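Local coordinates for protein nicastrin (PDB 4R12) that probably serves as an essential subunit of the gamma-secretase complex, which cleaves membrane proteins such as Notch receptors within the membrane, at residues S175-A180 / S575-T580; P140-A145 / A171-F176; S517-C522 / S535-S540. All blocks are in the same frame, centred on the assembly; numbering follows the deposited sequence.

Interaction 1: residues S175-A180 / S575-T580; sequences SFMQGA and SNWDYT
Met177, Gln178 and Gly179 close on Ser575 and Asn576 at the tight end of this contact, which joins the loop after strand 169-174 to the one between strands 572-575 and 581-586. Ser575 OG, anti to its backbone N (chi1 177°), receives the N-H of Gly179 at 2.9 Å. The same hydroxyl gives its hydrogen to Asn576 O, 2.7 Å from OG. That carbonyl is gripped twice, because Gln178 N reaches Asn576 O at 3.1 Å from the opposite face of its plane. Met177 CB lies 3.2 Å from Ser575 OG, and the bent Met177 chain runs alongside the Trp577 side chain, with Met177 SD 3.5 Å from Trp577 CE3 in an oblique Met-aromatic contact; both residues touch Thr25 of strand 21-29. An alanine at Ser575 would probably leave Gly179 N without its acceptor and Asn576 O with one donor fewer.

Near Asp578 and Tyr579 the fit is looser and water fills in. One water takes the N-H of Phe176 and donates to Tyr579 O; a second donates to Phe176 O and accepts from Asp578 N. The joint rests on one main-chain bond, a serine hydroxyl that both accepts and donates, Met177-Trp577 packing and two bridging waters.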
ATOM      1  N   SER A 175      -3.872  19.408  13.739  1.00 35.32           N
ATOM      2  CA  SER A 175      -4.365  18.328  12.897  1.00 32.44           C
ATOM      3  C   SER A 175      -5.781  17.985  13.310  1.00 33.53           C
ATOM      4  O   SER A 175      -6.052  16.889  13.793  1.00 30.45           O
ATOM      5  CB  SER A 175      -3.452  17.094  12.985  1.00 32.27           C
ATOM      6  OG  SER A 175      -3.433  16.549  14.296  1.00 32.96           O
ATOM      7  N   PHE A 176      -6.692  18.939  13.125  1.00 34.76           N
ATOM      8  CA  PHE A 176      -8.074  18.744  13.525  1.00 33.57           C
ATOM      9  C   PHE A 176      -8.830  17.857  12.552  1.00 32.51           C
ATOM     10  O   PHE A 176      -8.977  18.200  11.381  1.00 32.57           O
ATOM     11  CB  PHE A 176      -8.825  20.068  13.657  1.00 36.85           C
ATOM     12  CG  PHE A 176     -10.266  19.881  14.042  1.00 36.88           C
ATOM     13  CD1 PHE A 176     -10.598  19.465  15.324  1.00 37.65           C
ATOM     14  CD2 PHE A 176     -11.282  20.075  13.120  1.00 36.05           C
ATOM     15  CE1 PHE A 176     -11.920  19.263  15.685  1.00 37.36           C
ATOM     16  CE2 PHE A 176     -12.617  19.880  13.476  1.00 38.80           C
ATOM     17  CZ  PHE A 176     -12.931  19.472  14.758  1.00 36.81           C
ATOM     18  N   MET A 177      -9.319  16.728  13.060  1.00 33.40           N
ATOM     19  CA  MET A 177     -10.058  15.756  12.267  1.00 32.18           C
ATOM     20  C   MET A 177     -11.554  15.973  12.422  1.00 33.91           C
ATOM     21  O   MET A 177     -12.097  15.845  13.516  1.00 35.98           O
ATOM     22  CB  MET A 177      -9.675  14.327  12.680  1.00 30.92           C
ATOM     23  CG  MET A 177      -8.182  14.023  12.513  1.00 31.28           C
ATOM     24  SD  MET A 177      -7.696  13.889  10.778  1.00 29.18           S
ATOM     25  CE  MET A 177      -6.142  14.788  10.797  1.00 30.28           C
ATOM     26  N   GLN A 178     -12.220  16.316  11.327  1.00 35.26           N
ATOM     27  CA  GLN A 178     -13.648  16.612  11.389  1.00 37.77           C
ATOM     28  C   GLN A 178     -14.474  15.380  11.721  1.00 37.31           C
ATOM     29  O   GLN A 178     -15.467  15.472  12.423  1.00 37.30           O
ATOM     30  CB  GLN A 178     -14.140  17.201  10.076  1.00 38.20           C
ATOM     31  CG  GLN A 178     -13.611  18.572   9.775  1.00 41.72           C
ATOM     32  CD  GLN A 178     -14.373  19.213   8.643  1.00 44.55           C
ATOM     33  OE1 GLN A 178     -15.414  19.839   8.859  1.00 46.77           O
ATOM     34  NE2 GLN A 178     -13.874  19.043   7.426  1.00 43.77           N
ATOM     35  N   GLY A 179     -14.057  14.228  11.210  1.00 34.72           N
ATOM     36  CA  GLY A 179     -14.784  12.994  11.437  1.00 35.43           C
ATOM     37  C   GLY A 179     -14.446  12.344  12.766  1.00 35.84           C
ATOM     38  O   GLY A 179     -13.295  12.353  13.207  1.00 35.15           O
ATOM     39  N   ALA A 180     -15.452  11.759  13.399  1.00 36.22           N
ATOM     40  CA  ALA A 180     -15.284  11.242  14.745  1.00 37.19           C
ATOM     41  C   ALA A 180     -16.337  10.198  15.065  1.00 35.61           C
ATOM     42  O   ALA A 180     -17.317  10.047  14.331  1.00 36.06           O
ATOM     43  CB  ALA A 180     -15.349  12.384  15.754  1.00 38.79           C
ATOM     44  N   SER A 575     -11.249  10.371   8.230  1.00 27.28           N
ATOM     45  CA  SER A 575     -11.678  11.741   8.520  1.00 29.98           C
ATOM     46  C   SER A 575     -11.250  12.724   7.446  1.00 30.28           C
ATOM     47  O   SER A 575     -10.118  12.647   6.944  1.00 28.25           O
ATOM     48  CB  SER A 575     -11.106  12.204   9.855  1.00 29.88           C
ATOM     49  OG  SER A 575     -11.455  13.556  10.106  1.00 32.20           O
ATOM     50  N   ASN A 576     -12.144  13.653   7.105  1.00 32.20           N
ATOM     51  CA  ASN A 576     -11.752  14.851   6.360  1.00 34.10           C
ATOM     52  C   ASN A 576     -10.933  15.743   7.275  1.00 33.93           C
ATOM     53  O   ASN A 576     -11.092  15.693   8.497  1.00 33.67           O
ATOM     54  CB  ASN A 576     -12.962  15.652   5.847  1.00 34.48           C
ATOM     55  CG  ASN A 576     -13.808  14.888   4.835  1.00 35.26           C
ATOM     56  OD1 ASN A 576     -13.351  13.930   4.218  1.00 33.04           O
ATOM     57  ND2 ASN A 576     -15.055  15.321   4.664  1.00 33.89           N
ATOM     58  N   TRP A 577     -10.061  16.560   6.693  1.00 34.92           N
ATOM     59  CA  TRP A 577      -9.415  17.626   7.450  1.00 38.27           C
ATOM     60  C   TRP A 577      -9.054  18.810   6.554  1.00 41.12           C
ATOM     61  O   TRP A 577      -8.851  18.651   5.343  1.00 39.53           O
ATOM     62  CB  TRP A 577      -8.170  17.102   8.168  1.00 36.13           C
ATOM     63  CG  TRP A 577      -7.069  16.625   7.263  1.00 38.78           C
ATOM     64  CD1 TRP A 577      -6.156  17.401   6.596  1.00 40.01           C
ATOM     65  CD2 TRP A 577      -6.741  15.264   6.955  1.00 39.71           C
ATOM     66  NE1 TRP A 577      -5.291  16.598   5.885  1.00 37.83           N
ATOM     67  CE2 TRP A 577      -5.630  15.287   6.088  1.00 36.16           C
ATOM     68  CE3 TRP A 577      -7.285  14.030   7.320  1.00 34.44           C
ATOM     69  CZ2 TRP A 577      -5.051  14.121   5.583  1.00 35.00           C
ATOM     70  CZ3 TRP A 577      -6.707  12.873   6.816  1.00 32.17           C
ATOM     71  CH2 TRP A 577      -5.601  12.930   5.955  1.00 34.33           C
ATOM     72  N   ASP A 578      -8.973  19.993   7.157  1.00 44.14           N
ATOM     73  CA  ASP A 578      -8.658  21.216   6.410  1.00 44.63           C
ATOM     74  C   ASP A 578      -7.166  21.359   6.171  1.00 44.93           C
ATOM     75  O   ASP A 578      -6.728  21.549   5.033  1.00 47.99           O
ATOM     76  CB  ASP A 578      -9.187  22.455   7.142  1.00 47.91           C
ATOM     77  CG  ASP A 578     -10.685  22.629   6.980  1.00 54.26           C
ATOM     78  OD1 ASP A 578     -11.297  21.839   6.223  1.00 53.44           O
ATOM     79  OD2 ASP A 578     -11.252  23.562   7.597  1.00 60.30           O
ATOM     80  N   TYR A 579      -6.383  21.274   7.242  1.00 43.55           N
ATOM     81  CA  TYR A 579      -4.934  21.431   7.129  1.00 43.00           C
ATOM     82  C   TYR A 579      -4.185  20.830   8.315  1.00 42.94           C
ATOM     83  O   TYR A 579      -4.744  20.635   9.400  1.00 40.32           O
ATOM     84  CB  TYR A 579      -4.563  22.910   7.002  1.00 46.06           C
ATOM     85  CG  TYR A 579      -4.546  23.629   8.330  1.00 44.61           C
ATOM     86  CD1 TYR A 579      -5.729  23.980   8.958  1.00 45.80           C
ATOM     87  CD2 TYR A 579      -3.347  23.943   8.961  1.00 45.61           C
ATOM     88  CE1 TYR A 579      -5.726  24.629  10.175  1.00 49.75           C
ATOM     89  CE2 TYR A 579      -3.330  24.591  10.180  1.00 46.32           C
ATOM     90  CZ  TYR A 579      -4.526  24.932  10.785  1.00 49.31           C
ATOM     91  OH  TYR A 579      -4.530  25.581  12.002  1.00 49.97           O
ATOM     92  N   THR A 580      -2.904  20.560   8.090  1.00 43.94           N
ATOM     93  CA  THR A 580      -2.019  20.012   9.106  1.00 44.71           C
ATOM     94  C   THR A 580      -0.778  20.891   9.245  1.00 45.59           C
ATOM     95  O   THR A 580      -0.196  21.295   8.236  1.00 48.48           O
ATOM     96  CB  THR A 580      -1.622  18.566   8.748  1.00 44.98           C
ATOM     97  OG1 THR A 580      -2.618  17.663   9.246  1.00 43.74           O
ATOM     98  CG2 THR A 580      -0.261  18.211   9.336  1.00 46.65           C
TER
HETATM   99  O   HOH W   1      -5.924  21.418  11.741  1.00 38.36           O
HETATM  100  O   HOH W   2      -9.477  20.208   9.861  1.00 39.86           O

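Interaction 2: residues P140-A145 / A171-F176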
ATOM      1  N   PRO A 140      -6.708  10.963  21.774  1.00 35.93           N
ATOM      2  CA  PRO A 140      -7.387  12.261  21.887  1.00 37.46           C
ATOM      3  C   PRO A 140      -6.453  13.470  21.758  1.00 38.41           C
ATOM      4  O   PRO A 140      -6.869  14.611  22.022  1.00 39.15           O
ATOM      5  CB  PRO A 140      -7.998  12.206  23.292  1.00 37.51           C
ATOM      6  CG  PRO A 140      -7.021  11.384  24.059  1.00 39.37           C
ATOM      7  CD  PRO A 140      -6.517  10.329  23.092  1.00 36.21           C
ATOM      8  N   PHE A 141      -5.207  13.220  21.370  1.00 34.09           N
ATOM      9  CA  PHE A 141      -4.218  14.273  21.182  1.00 33.04           C
ATOM     10  C   PHE A 141      -3.475  13.983  19.887  1.00 31.25           C
ATOM     11  O   PHE A 141      -3.442  12.830  19.451  1.00 30.59           O
ATOM     12  CB  PHE A 141      -3.243  14.342  22.370  1.00 34.69           C
ATOM     13  CG  PHE A 141      -2.592  13.023  22.716  1.00 35.21           C
ATOM     14  CD1 PHE A 141      -1.504  12.546  21.989  1.00 32.16           C
ATOM     15  CD2 PHE A 141      -3.053  12.267  23.785  1.00 36.97           C
ATOM     16  CE1 PHE A 141      -0.912  11.336  22.319  1.00 32.44           C
ATOM     17  CE2 PHE A 141      -2.455  11.062  24.121  1.00 38.11           C
ATOM     18  CZ  PHE A 141      -1.386  10.596  23.389  1.00 35.30           C
ATOM     19  N   PRO A 142      -2.880  15.011  19.267  1.00 30.73           N
ATOM     20  CA  PRO A 142      -2.218  14.757  17.984  1.00 30.29           C
ATOM     21  C   PRO A 142      -0.841  14.113  18.146  1.00 29.38           C
ATOM     22  O   PRO A 142      -0.141  14.334  19.146  1.00 27.95           O
ATOM     23  CB  PRO A 142      -2.104  16.152  17.375  1.00 30.48           C
ATOM     24  CG  PRO A 142      -1.991  17.056  18.567  1.00 31.75           C
ATOM     25  CD  PRO A 142      -2.840  16.438  19.637  1.00 31.67           C
ATOM     26  N   ILE A 143      -0.470  13.301  17.161  1.00 29.65           N
ATOM     27  CA  ILE A 143       0.861  12.731  17.098  1.00 28.53           C
ATOM     28  C   ILE A 143       1.435  13.010  15.706  1.00 26.84           C
ATOM     29  O   ILE A 143       0.798  12.708  14.690  1.00 26.43           O
ATOM     30  CB  ILE A 143       0.863  11.200  17.391  1.00 27.36           C
ATOM     31  CG1 ILE A 143       0.098  10.901  18.688  1.00 28.67           C
ATOM     32  CG2 ILE A 143       2.292  10.669  17.490  1.00 24.74           C
ATOM     33  CD1 ILE A 143       0.127   9.423  19.108  1.00 28.31           C
ATOM     34  N   PHE A 144       2.609  13.635  15.668  1.00 28.76           N
ATOM     35  CA  PHE A 144       3.334  13.858  14.412  1.00 29.14           C
ATOM     36  C   PHE A 144       4.686  13.168  14.421  1.00 27.46           C
ATOM     37  O   PHE A 144       5.404  13.212  15.428  1.00 27.79           O
ATOM     38  CB  PHE A 144       3.603  15.351  14.157  1.00 31.24           C
ATOM     39  CG  PHE A 144       2.396  16.165  13.764  1.00 32.55           C
ATOM     40  CD1 PHE A 144       1.227  16.117  14.492  1.00 33.34           C
ATOM     41  CD2 PHE A 144       2.472  17.054  12.706  1.00 37.14           C
ATOM     42  CE1 PHE A 144       0.136  16.913  14.149  1.00 33.46           C
ATOM     43  CE2 PHE A 144       1.384  17.851  12.360  1.00 38.14           C
ATOM     44  CZ  PHE A 144       0.215  17.775  13.086  1.00 34.43           C
ATOM     45  N   ALA A 145       5.066  12.588  13.283  1.00 27.18           N
ATOM     46  CA  ALA A 145       6.463  12.317  13.022  1.00 26.73           C
ATOM     47  C   ALA A 145       7.036  13.492  12.224  1.00 26.04           C
ATOM     48  O   ALA A 145       6.290  14.264  11.614  1.00 27.13           O
ATOM     49  CB  ALA A 145       6.644  11.003  12.257  1.00 25.42           C
ATOM     50  N   ALA A 171       5.931  23.791  21.312  1.00 47.22           N
ATOM     51  CA  ALA A 171       5.428  23.559  19.957  1.00 45.50           C
ATOM     52  C   ALA A 171       3.910  23.522  19.909  1.00 42.53           C
ATOM     53  O   ALA A 171       3.252  23.294  20.919  1.00 43.43           O
ATOM     54  CB  ALA A 171       5.992  22.260  19.387  1.00 43.30           C
ATOM     55  N   GLU A 172       3.363  23.756  18.720  1.00 42.02           N
ATOM     56  CA  GLU A 172       1.939  23.580  18.489  1.00 44.14           C
ATOM     57  C   GLU A 172       1.707  22.618  17.334  1.00 41.65           C
ATOM     58  O   GLU A 172       2.307  22.751  16.267  1.00 39.83           O
ATOM     59  CB  GLU A 172       1.246  24.920  18.207  1.00 45.17           C
ATOM     60  CG  GLU A 172      -0.184  24.768  17.702  1.00 44.64           C
ATOM     61  CD  GLU A 172      -0.906  26.096  17.559  1.00 49.02           C
ATOM     62  OE1 GLU A 172      -0.635  27.009  18.361  1.00 52.13           O
ATOM     63  OE2 GLU A 172      -1.745  26.227  16.644  1.00 49.93           O
ATOM     64  N   LEU A 173       0.827  21.651  17.569  1.00 38.42           N
ATOM     65  CA  LEU A 173       0.436  20.672  16.569  1.00 36.25           C
ATOM     66  C   LEU A 173      -1.022  20.881  16.134  1.00 36.10           C
ATOM     67  O   LEU A 173      -1.951  20.745  16.938  1.00 36.61           O
ATOM     68  CB  LEU A 173       0.624  19.243  17.116  1.00 36.72           C
ATOM     69  CG  LEU A 173       2.023  18.639  17.302  1.00 37.21           C
ATOM     70  CD1 LEU A 173       2.891  19.427  18.279  1.00 37.38           C
ATOM     71  CD2 LEU A 173       1.920  17.169  17.746  1.00 33.22           C
ATOM     72  N   ASP A 174      -1.213  21.207  14.862  1.00 34.66           N
ATOM     73  CA  ASP A 174      -2.539  21.366  14.268  1.00 37.40           C
ATOM     74  C   ASP A 174      -2.872  20.191  13.355  1.00 36.88           C
ATOM     75  O   ASP A 174      -2.229  20.002  12.318  1.00 33.74           O
ATOM     76  CB  ASP A 174      -2.626  22.662  13.451  1.00 39.38           C
ATOM     77  CG  ASP A 174      -2.267  23.885  14.254  1.00 42.80           C
ATOM     78  OD1 ASP A 174      -2.760  24.013  15.391  1.00 43.94           O
ATOM     79  OD2 ASP A 174      -1.491  24.722  13.745  1.00 45.36           O
ATOM     80  N   SER A 175      -3.872  19.408  13.739  1.00 35.32           N
ATOM     81  CA  SER A 175      -4.365  18.328  12.897  1.00 32.44           C
ATOM     82  C   SER A 175      -5.781  17.985  13.310  1.00 33.53           C
ATOM     83  O   SER A 175      -6.052  16.889  13.793  1.00 30.45           O
ATOM     84  CB  SER A 175      -3.452  17.094  12.985  1.00 32.27           C
ATOM     85  OG  SER A 175      -3.433  16.549  14.296  1.00 32.96           O
ATOM     86  N   PHE A 176      -6.692  18.939  13.125  1.00 34.76           N
ATOM     87  CA  PHE A 176      -8.074  18.744  13.525  1.00 33.57           C
ATOM     88  C   PHE A 176      -8.830  17.857  12.552  1.00 32.51           C
ATOM     89  O   PHE A 176      -8.977  18.200  11.381  1.00 32.57           O
ATOM     90  CB  PHE A 176      -8.825  20.068  13.657  1.00 36.85           C
ATOM     91  CG  PHE A 176     -10.266  19.881  14.042  1.00 36.88           C
ATOM     92  CD1 PHE A 176     -10.598  19.465  15.324  1.00 37.65           C
ATOM     93  CD2 PHE A 176     -11.282  20.075  13.120  1.00 36.05           C
ATOM     94  CE1 PHE A 176     -11.920  19.263  15.685  1.00 37.36           C
ATOM     95  CE2 PHE A 176     -12.617  19.880  13.476  1.00 38.80           C
ATOM     96  CZ  PHE A 176     -12.931  19.472  14.758  1.00 36.81           C
TER
HETATM   97  O   HOH W   3      -2.300  14.005  14.823  1.00 30.00           O
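Leu173 CG and Phe144 CG each stand anti to their own carbonyl carbon (chi1 -72° and -73°), beside the backbone N, and from these starts the two side chains slide past each other in opposite directions. Leu173 CG comes over one face of the Phe144 ring, 4.3 Å from its centroid and 27° off the ring normal, a CH-pi contact. Leu173 CD2 stays on the same side of the ring, out past the rim, 3.5 Å from Phe144 CD1. Oxygens meet the rim of the same ring: Asp174 O lies in the ring plane 3.4 Å from Phe144 CZ, and Ser175 OG sits near that plane, 3.6 Å from Phe144 CE1. Oxygens so placed would probably suit the weakly positive C-H edge.

Both segments lie in the small-lobe region. Strand 143-146 pairs with strands 90-96 and 21-29, whereas strand 169-174 pairs with 43-50 and also with the C-terminal strand 581-586. No direct hydrogen bond joins the segments, and the contact is mostly side-chain packing between strands that do not pair. Leu582 of strand 581-586 touches both Phe144 and Leu173, continuing the apolar cluster.

Pro142 extends the contact to Ser175. Its ring crosses the Leu173 side chain at a slant, with Pro142 CG 3.7 Å from Leu173 CB, while Pro142 CB rests 3.4 Å from Ser175 OG. The buried hydroxyl is served by a water, 2.8 Å from Ser175 OG, and this water accepts the N-H of Ile143 with a water-to-N distance of 3.1 Å.

Interaction 3: residues S517-C522 / S535-S540; sequences STLTNC and SGQCVS
Gln537 lays its carboxamide over the backbone of 517-522 between Ser517 and Leu519, where a bend at chi2 (-80°) brings CD close to Leu519 CA. Its NE2 donates to Ser517 OG at 2.9 Å in an almost straight bond (N-H...O 173°), with the hydroxyl essentially in the amide plane. The other end of the amide, OE1, lies 3.4 Å from Leu519 CA and also touches the leucine CB. Val539 joins this face, its CG2 against Ser517 OG.

The backbones below run antiparallel, the strand axes making 147°. Thr518 and Cys538 form a hydrogen-bonded pair, each N-H bound to the other's carbonyl, with Cys538 N 2.8 Å from Thr518 O; Leu519 and Gln537 form the next non-hydrogen-bonded pair. Farther on, Gly536 O accepts two donors, Thr520 N at 3.0 Å and Asn521 N at 2.9 Å. At the backbone angles of Gly536 any side chain would collide with the carbonyl oxygen of Ser535, so a glycine fits here.

Cys538, on the face opposite Gln537, meets Thr520, whose OG1 lies 3.3 Å from Cys538 SG. The hydroxyl also accepts the N-H of Cys522, 3.1 Å from that N, closing an ST turn where the chain swings round. Cys522 SG lies 3.4 Å from Gln537 O. Both cysteines are cross-linked, Cys522 to Cys533 and Cys538 to Cys528, while Asp525, Cys528 and Ser531 form the site of a calcium ion. The arrangement is that of a small disulfide-braced antiparallel sheet, with strand 536-540 central between 516-522 and 532-534, whose connecting loop carries a calcium site.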
ATOM      1  N   SER A 517       1.902   4.132 -30.612  1.00 35.70           N
ATOM      2  CA  SER A 517       2.151   5.510 -30.223  1.00 32.82           C
ATOM      3  C   SER A 517       2.267   6.363 -31.473  1.00 35.65           C
ATOM      4  O   SER A 517       3.045   6.053 -32.368  1.00 35.46           O
ATOM      5  CB  SER A 517       3.423   5.626 -29.390  1.00 29.50           C
ATOM      6  OG  SER A 517       3.641   6.971 -29.003  1.00 30.66           O
ATOM      7  N   THR A 518       1.506   7.450 -31.517  1.00 30.26           N
ATOM      8  CA  THR A 518       1.414   8.273 -32.716  1.00 31.81           C
ATOM      9  C   THR A 518       1.642   9.731 -32.372  1.00 31.10           C
ATOM     10  O   THR A 518       1.073  10.231 -31.404  1.00 28.55           O
ATOM     11  CB  THR A 518       0.042   8.118 -33.392  1.00 34.56           C
ATOM     12  OG1 THR A 518      -0.166   6.740 -33.715  1.00 36.15           O
ATOM     13  CG2 THR A 518      -0.033   8.963 -34.669  1.00 36.17           C
ATOM     14  N   LEU A 519       2.480  10.403 -33.158  1.00 28.79           N
ATOM     15  CA  LEU A 519       2.735  11.831 -32.969  1.00 30.33           C
ATOM     16  C   LEU A 519       1.515  12.654 -33.372  1.00 31.03           C
ATOM     17  O   LEU A 519       1.141  12.659 -34.537  1.00 34.15           O
ATOM     18  CB  LEU A 519       3.954  12.271 -33.783  1.00 29.89           C
ATOM     19  CG  LEU A 519       4.251  13.771 -33.863  1.00 30.88           C
ATOM     20  CD1 LEU A 519       4.484  14.356 -32.471  1.00 29.68           C
ATOM     21  CD2 LEU A 519       5.473  14.007 -34.747  1.00 31.63           C
ATOM     22  N   THR A 520       0.907  13.356 -32.414  1.00 29.38           N
ATOM     23  CA  THR A 520      -0.328  14.103 -32.676  1.00 30.03           C
ATOM     24  C   THR A 520      -0.270  15.530 -32.143  1.00 30.24           C
ATOM     25  O   THR A 520      -1.143  16.348 -32.426  1.00 30.96           O
ATOM     26  CB  THR A 520      -1.545  13.408 -32.034  1.00 29.42           C
ATOM     27  OG1 THR A 520      -1.419  13.479 -30.609  1.00 28.36           O
ATOM     28  CG2 THR A 520      -1.613  11.942 -32.445  1.00 29.20           C
ATOM     29  N   ASN A 521       0.764  15.809 -31.355  1.00 29.85           N
ATOM     30  CA  ASN A 521       0.853  17.057 -30.605  1.00 29.70           C
ATOM     31  C   ASN A 521      -0.311  17.227 -29.631  1.00 30.46           C
ATOM     32  O   ASN A 521      -0.700  18.341 -29.329  1.00 29.63           O
ATOM     33  CB  ASN A 521       0.931  18.265 -31.556  1.00 31.22           C
ATOM     34  CG  ASN A 521       2.206  18.262 -32.375  1.00 32.60           C
ATOM     35  OD1 ASN A 521       3.271  17.940 -31.851  1.00 30.96           O
ATOM     36  ND2 ASN A 521       2.107  18.585 -33.660  1.00 32.79           N
ATOM     37  N   CYS A 522      -0.840  16.121 -29.118  1.00 28.70           N
ATOM     38  CA  CYS A 522      -1.875  16.199 -28.085  1.00 30.70           C
ATOM     39  C   CYS A 522      -1.357  16.937 -26.848  1.00 28.88           C
ATOM     40  O   CYS A 522      -0.154  16.858 -26.542  1.00 28.58           O
ATOM     41  CB  CYS A 522      -2.346  14.802 -27.691  1.00 32.10           C
ATOM     42  SG  CYS A 522      -1.024  13.769 -26.980  1.00 35.12           S
ATOM     43  N   SER A 535       3.300  13.550 -23.717  1.00 27.77           N
ATOM     44  CA  SER A 535       4.260  14.475 -24.337  1.00 31.78           C
ATOM     45  C   SER A 535       4.073  14.597 -25.853  1.00 29.77           C
ATOM     46  O   SER A 535       5.037  14.459 -26.613  1.00 30.75           O
ATOM     47  CB  SER A 535       5.701  14.022 -24.046  1.00 32.47           C
ATOM     48  OG  SER A 535       5.950  13.961 -22.653  1.00 30.97           O
ATOM     49  N   GLY A 536       2.834  14.803 -26.291  1.00 28.80           N
ATOM     50  CA  GLY A 536       2.537  14.959 -27.708  1.00 28.98           C
ATOM     51  C   GLY A 536       2.302  13.676 -28.493  1.00 29.19           C
ATOM     52  O   GLY A 536       2.023  13.727 -29.697  1.00 29.66           O
ATOM     53  N   GLN A 537       2.439  12.531 -27.832  1.00 26.94           N
ATOM     54  CA  GLN A 537       2.095  11.252 -28.441  1.00 28.16           C
ATOM     55  C   GLN A 537       0.764  10.746 -27.910  1.00 27.76           C
ATOM     56  O   GLN A 537       0.522  10.802 -26.700  1.00 26.40           O
ATOM     57  CB  GLN A 537       3.172  10.199 -28.164  1.00 28.74           C
ATOM     58  CG  GLN A 537       4.586  10.601 -28.573  1.00 29.27           C
ATOM     59  CD  GLN A 537       4.831  10.431 -30.056  1.00 30.88           C
ATOM     60  OE1 GLN A 537       5.272  11.357 -30.718  1.00 33.35           O
ATOM     61  NE2 GLN A 537       4.542   9.246 -30.585  1.00 31.19           N
ATOM     62  N   CYS A 538      -0.092  10.251 -28.808  1.00 26.87           N
ATOM     63  CA  CYS A 538      -1.239   9.440 -28.389  1.00 27.01           C
ATOM     64  C   CYS A 538      -0.788   7.991 -28.276  1.00 27.23           C
ATOM     65  O   CYS A 538      -0.346   7.392 -29.258  1.00 28.11           O
ATOM     66  CB  CYS A 538      -2.412   9.579 -29.366  1.00 30.86           C
ATOM     67  SG  CYS A 538      -3.247  11.170 -29.197  1.00 32.85           S
ATOM     68  N   VAL A 539      -0.851   7.449 -27.064  1.00 27.91           N
ATOM     69  CA  VAL A 539      -0.295   6.131 -26.783  1.00 27.39           C
ATOM     70  C   VAL A 539      -1.419   5.148 -26.489  1.00 28.98           C
ATOM     71  O   VAL A 539      -2.335   5.439 -25.718  1.00 27.54           O
ATOM     72  CB  VAL A 539       0.694   6.179 -25.595  1.00 26.24           C
ATOM     73  CG1 VAL A 539       1.290   4.806 -25.319  1.00 25.54           C
ATOM     74  CG2 VAL A 539       1.795   7.207 -25.869  1.00 26.90           C
ATOM     75  N   SER A 540      -1.345   3.982 -27.118  1.00 28.08           N
ATOM     76  CA  SER A 540      -2.386   2.978 -26.957  1.00 28.96           C
ATOM     77  C   SER A 540      -1.863   1.819 -26.121  1.00 27.86           C
ATOM     78  O   SER A 540      -0.796   1.285 -26.396  1.00 28.75           O
ATOM     79  CB  SER A 540      -2.861   2.485 -28.319  1.00 32.49           C
ATOM     80  OG  SER A 540      -3.431   3.550 -29.060  1.00 33.18           O
TER
HETATM   81  O   HOH W   4       1.656  16.620 -24.137  1.00 34.81           O

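From the N terminus, interaction 2 comes first: 140-145 meets 171-176 and closes a short loop holding helix 148-160, all within the small lobe. Interaction 1 opens where that contact ends, the two sharing Ser175 and Phe176, and closes only at 575-580, nearly 400 residues later. It thereby fastens the exit from strand 169-174 to the link between strands 572-575 and 581-586 near the C terminus. The two contacts touch, Thr580 CG2 lying 3.5 Å from Phe144 CE2. Interaction 3 is nested inside the long loop of interaction 1, yet its centre lies about 41 Å from that contact's centre; it closes a loop of its own, tying strand 516-522 to strand 536-540.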